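Local atomic coordinates of Adenylate/guanylate cyclase/hydrolase, alpha/beta fold family (Ruegeria pomeroyi, PDB entry 3MR7), a protein that probably makes cyclic AMP from ATP, this chain being the adenylate/guanylate cyclase catalytic domain of a longer protein. Residues Arg32-Arg37 and Arg93-Arg97. Sequence-based numbering, arbitrary orientation.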
loop_
_atom_site.group_PDB
_atom_site.type_symbol
_atom_site.label_atom_id
_atom_site.label_comp_id
_atom_site.label_asym_id
_atom_site.label_seq_id
_atom_site.Cartn_x
_atom_site.Cartn_y
_atom_site.Cartn_z
ATOM N N ARG A 32 -0.222 16.897 -12.441
ATOM C CA ARG A 32 0.943 17.217 -11.645
ATOM C C ARG A 32 1.893 16.025 -11.657
ATOM O O ARG A 32 3.075 16.182 -11.943
ATOM C CB ARG A 32 0.548 17.554 -10.211
ATOM C CG ARG A 32 0.787 19.000 -9.803
ATOM C CD ARG A 32 1.513 19.099 -8.453
ATOM N NE ARG A 32 0.756 19.064 -7.177
ATOM C CZ ARG A 32 -0.567 19.078 -7.000
ATOM N NH1 ARG A 32 -1.063 19.045 -5.759
ATOM N NH2 ARG A 32 -1.404 19.108 -8.027
ATOM N N GLN A 33 1.386 14.829 -11.366
ATOM C CA GLN A 33 2.278 13.676 -11.268
ATOM C C GLN A 33 2.902 13.380 -12.621
ATOM O O GLN A 33 4.084 13.031 -12.694
ATOM C CB GLN A 33 1.612 12.442 -10.630
ATOM C CG GLN A 33 1.255 11.326 -11.579
ATOM C CD GLN A 33 2.419 10.401 -11.910
ATOM O OE1 GLN A 33 2.312 9.588 -12.825
ATOM N NE2 GLN A 33 3.527 10.530 -11.195
ATOM N N LYS A 34 2.134 13.556 -13.690
ATOM C CA LYS A 34 2.718 13.416 -15.010
ATOM C C LYS A 34 3.918 14.362 -15.158
ATOM O O LYS A 34 4.961 13.981 -15.693
ATOM C CB LYS A 34 1.679 13.684 -16.089
ATOM C CG LYS A 34 0.800 12.511 -16.441
ATOM C CD LYS A 34 -0.318 13.021 -17.343
ATOM C CE LYS A 34 -0.844 11.946 -18.277
ATOM N NZ LYS A 34 -0.829 12.441 -19.698
ATOM N N LEU A 35 3.764 15.586 -14.665
ATOM C CA LEU A 35 4.848 16.571 -14.657
ATOM C C LEU A 35 6.069 16.142 -13.865
ATOM O O LEU A 35 7.181 16.243 -14.349
ATOM C CB LEU A 35 4.394 17.894 -14.060
ATOM C CG LEU A 35 5.568 18.853 -14.099
ATOM C CD1 LEU A 35 6.023 18.988 -15.544
ATOM C CD2 LEU A 35 5.196 20.175 -13.521
ATOM N N TYR A 36 5.858 15.705 -12.628
ATOM C CA TYR A 36 6.958 15.281 -11.753
ATOM C C TYR A 36 7.708 14.101 -12.348
ATOM O O TYR A 36 8.944 14.079 -12.370
ATOM C CB TYR A 36 6.461 14.928 -10.344
ATOM C CG TYR A 36 5.995 16.100 -9.507
ATOM C CD1 TYR A 36 6.580 17.358 -9.620
ATOM C CD2 TYR A 36 4.969 15.944 -8.596
ATOM C CE1 TYR A 36 6.158 18.416 -8.831
ATOM C CE2 TYR A 36 4.535 16.991 -7.818
ATOM C CZ TYR A 36 5.132 18.214 -7.922
ATOM O OH TYR A 36 4.670 19.231 -7.111
ATOM N N ARG A 37 6.961 13.117 -12.837
ATOM C CA ARG A 37 7.588 12.002 -13.529
ATOM C C ARG A 37 8.550 12.518 -14.594
ATOM O O ARG A 37 9.620 11.968 -14.787
ATOM C CB ARG A 37 6.537 11.102 -14.179
ATOM C CG ARG A 37 7.108 10.179 -15.225
ATOM C CD ARG A 37 7.821 8.993 -14.617
ATOM N NE ARG A 37 7.145 7.760 -14.979
ATOM C CZ ARG A 37 7.584 6.908 -15.891
ATOM N NH1 ARG A 37 8.725 7.138 -16.517
ATOM N NH2 ARG A 37 6.887 5.817 -16.163
ATOM N N ARG A 93 -1.375 16.750 -0.968
ATOM C CA ARG A 93 -0.068 16.624 -1.592
ATOM C C ARG A 93 0.105 15.298 -2.353
ATOM O O ARG A 93 -0.486 14.268 -2.008
ATOM C CB ARG A 93 1.027 16.785 -0.545
ATOM C CG ARG A 93 1.146 18.196 -0.004
ATOM C CD ARG A 93 2.195 18.257 1.079
ATOM N NE ARG A 93 2.119 19.512 1.814
ATOM C CZ ARG A 93 2.572 19.670 3.049
ATOM N NH1 ARG A 93 3.121 18.648 3.691
ATOM N NH2 ARG A 93 2.470 20.844 3.644
ATOM N N ILE A 94 0.906 15.334 -3.405
ATOM C CA ILE A 94 1.251 14.121 -4.122
ATOM C C ILE A 94 2.457 13.558 -3.408
ATOM O O ILE A 94 3.398 14.280 -3.136
ATOM C CB ILE A 94 1.632 14.423 -5.593
ATOM C CG1 ILE A 94 0.423 14.961 -6.351
ATOM C CG2 ILE A 94 2.217 13.194 -6.281
ATOM C CD1 ILE A 94 0.540 14.887 -7.868
ATOM N N GLN A 95 2.436 12.285 -3.067
ATOM C CA GLN A 95 3.646 11.686 -2.532
ATOM C C GLN A 95 3.900 10.339 -3.135
ATOM O O GLN A 95 2.973 9.544 -3.311
ATOM C CB GLN A 95 3.557 11.505 -1.034
ATOM C CG GLN A 95 3.432 12.758 -0.248
ATOM C CD GLN A 95 3.161 12.452 1.228
ATOM O OE1 GLN A 95 2.107 11.909 1.587
ATOM N NE2 GLN A 95 4.120 12.766 2.078
ATOM N N TYR A 96 5.161 10.065 -3.417
ATOM C CA TYR A 96 5.522 8.735 -3.866
ATOM C C TYR A 96 5.908 7.800 -2.696
ATOM O O TYR A 96 6.210 8.270 -1.599
ATOM C CB TYR A 96 6.621 8.852 -4.897
ATOM C CG TYR A 96 6.165 9.560 -6.153
ATOM C CD1 TYR A 96 5.333 8.930 -7.068
ATOM C CD2 TYR A 96 6.569 10.854 -6.426
ATOM C CE1 TYR A 96 4.922 9.576 -8.216
ATOM C CE2 TYR A 96 6.171 11.502 -7.544
ATOM C CZ TYR A 96 5.351 10.874 -8.450
ATOM O OH TYR A 96 4.954 11.562 -9.586
ATOM N N ARG A 97 5.833 6.486 -2.914
ATOM C CA ARG A 97 6.423 5.489 -1.999
ATOM C C ARG A 97 7.582 4.856 -2.754
ATOM O O ARG A 97 7.509 4.710 -3.971
ATOM C CB ARG A 97 5.404 4.402 -1.615
ATOM C CG ARG A 97 4.330 4.843 -0.628
ATOM C CD ARG A 97 3.601 3.650 -0.140
ATOM N NE ARG A 97 3.149 2.904 -1.293
ATOM C CZ ARG A 97 1.928 3.003 -1.788
ATOM N NH1 ARG A 97 1.049 3.783 -1.184
ATOM N NH2 ARG A 97 1.586 2.329 -2.881
#
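I94 reaches from the approach to strand 96-107 onto the flank of helix 27-47, where R32, Q33 and Y36 receive it. Its CB, 4.5 Å from CE2 of Y36, sits at the edge of that ring, near the ring plane. CG1 stands beside the backbone N (chi1 -65°) and lies over one face of the R32 guanidinium, 4.2 Å from NE of R32 and displaced toward the rim of the group. From there the chain runs out to CD1, which ends against the helix, 3.6 Å from CB of R32 and 3.8 Å from CB of Q33. A branched aliphatic residue suits this place: it fills the angle between an arginine chain and a tyrosine ring, while M81 of helix 67-84 and V29 add further apolar surface.

Y96 makes the second touch, two residues along. A long aromatic side chain suits this position because it spans from strand to helix, hydroxyl leading. CB of Y36 lies at the edge of the Y96 ring, near its plane, 3.8 Å from OH of Y96 and 4.4 Å from CE2 of Y96. Q33 runs past the hydroxyl end of Y96, though the placement of its amide is doubtful. L21 of the second subunit also packs on Y96, so the subunit interface adjoins this contact.

The polar ends of R32 and Y36 meet at E85. Y36 OH lies in the plane of the R32 guanidinium, at its edge; R32 NE forms a salt bridge with OE2 of E85, to which Y36 OH is also hydrogen-bonded. E85 OE1 takes the backbone N-H of I94. One carboxylate thus ties helix 27-47 to the segment leading into strand 96-107 and probably compensates the guanidinium charge locally, with the carbon contacts of I94 and Y96 beside this polar group in the cyclase-type domain.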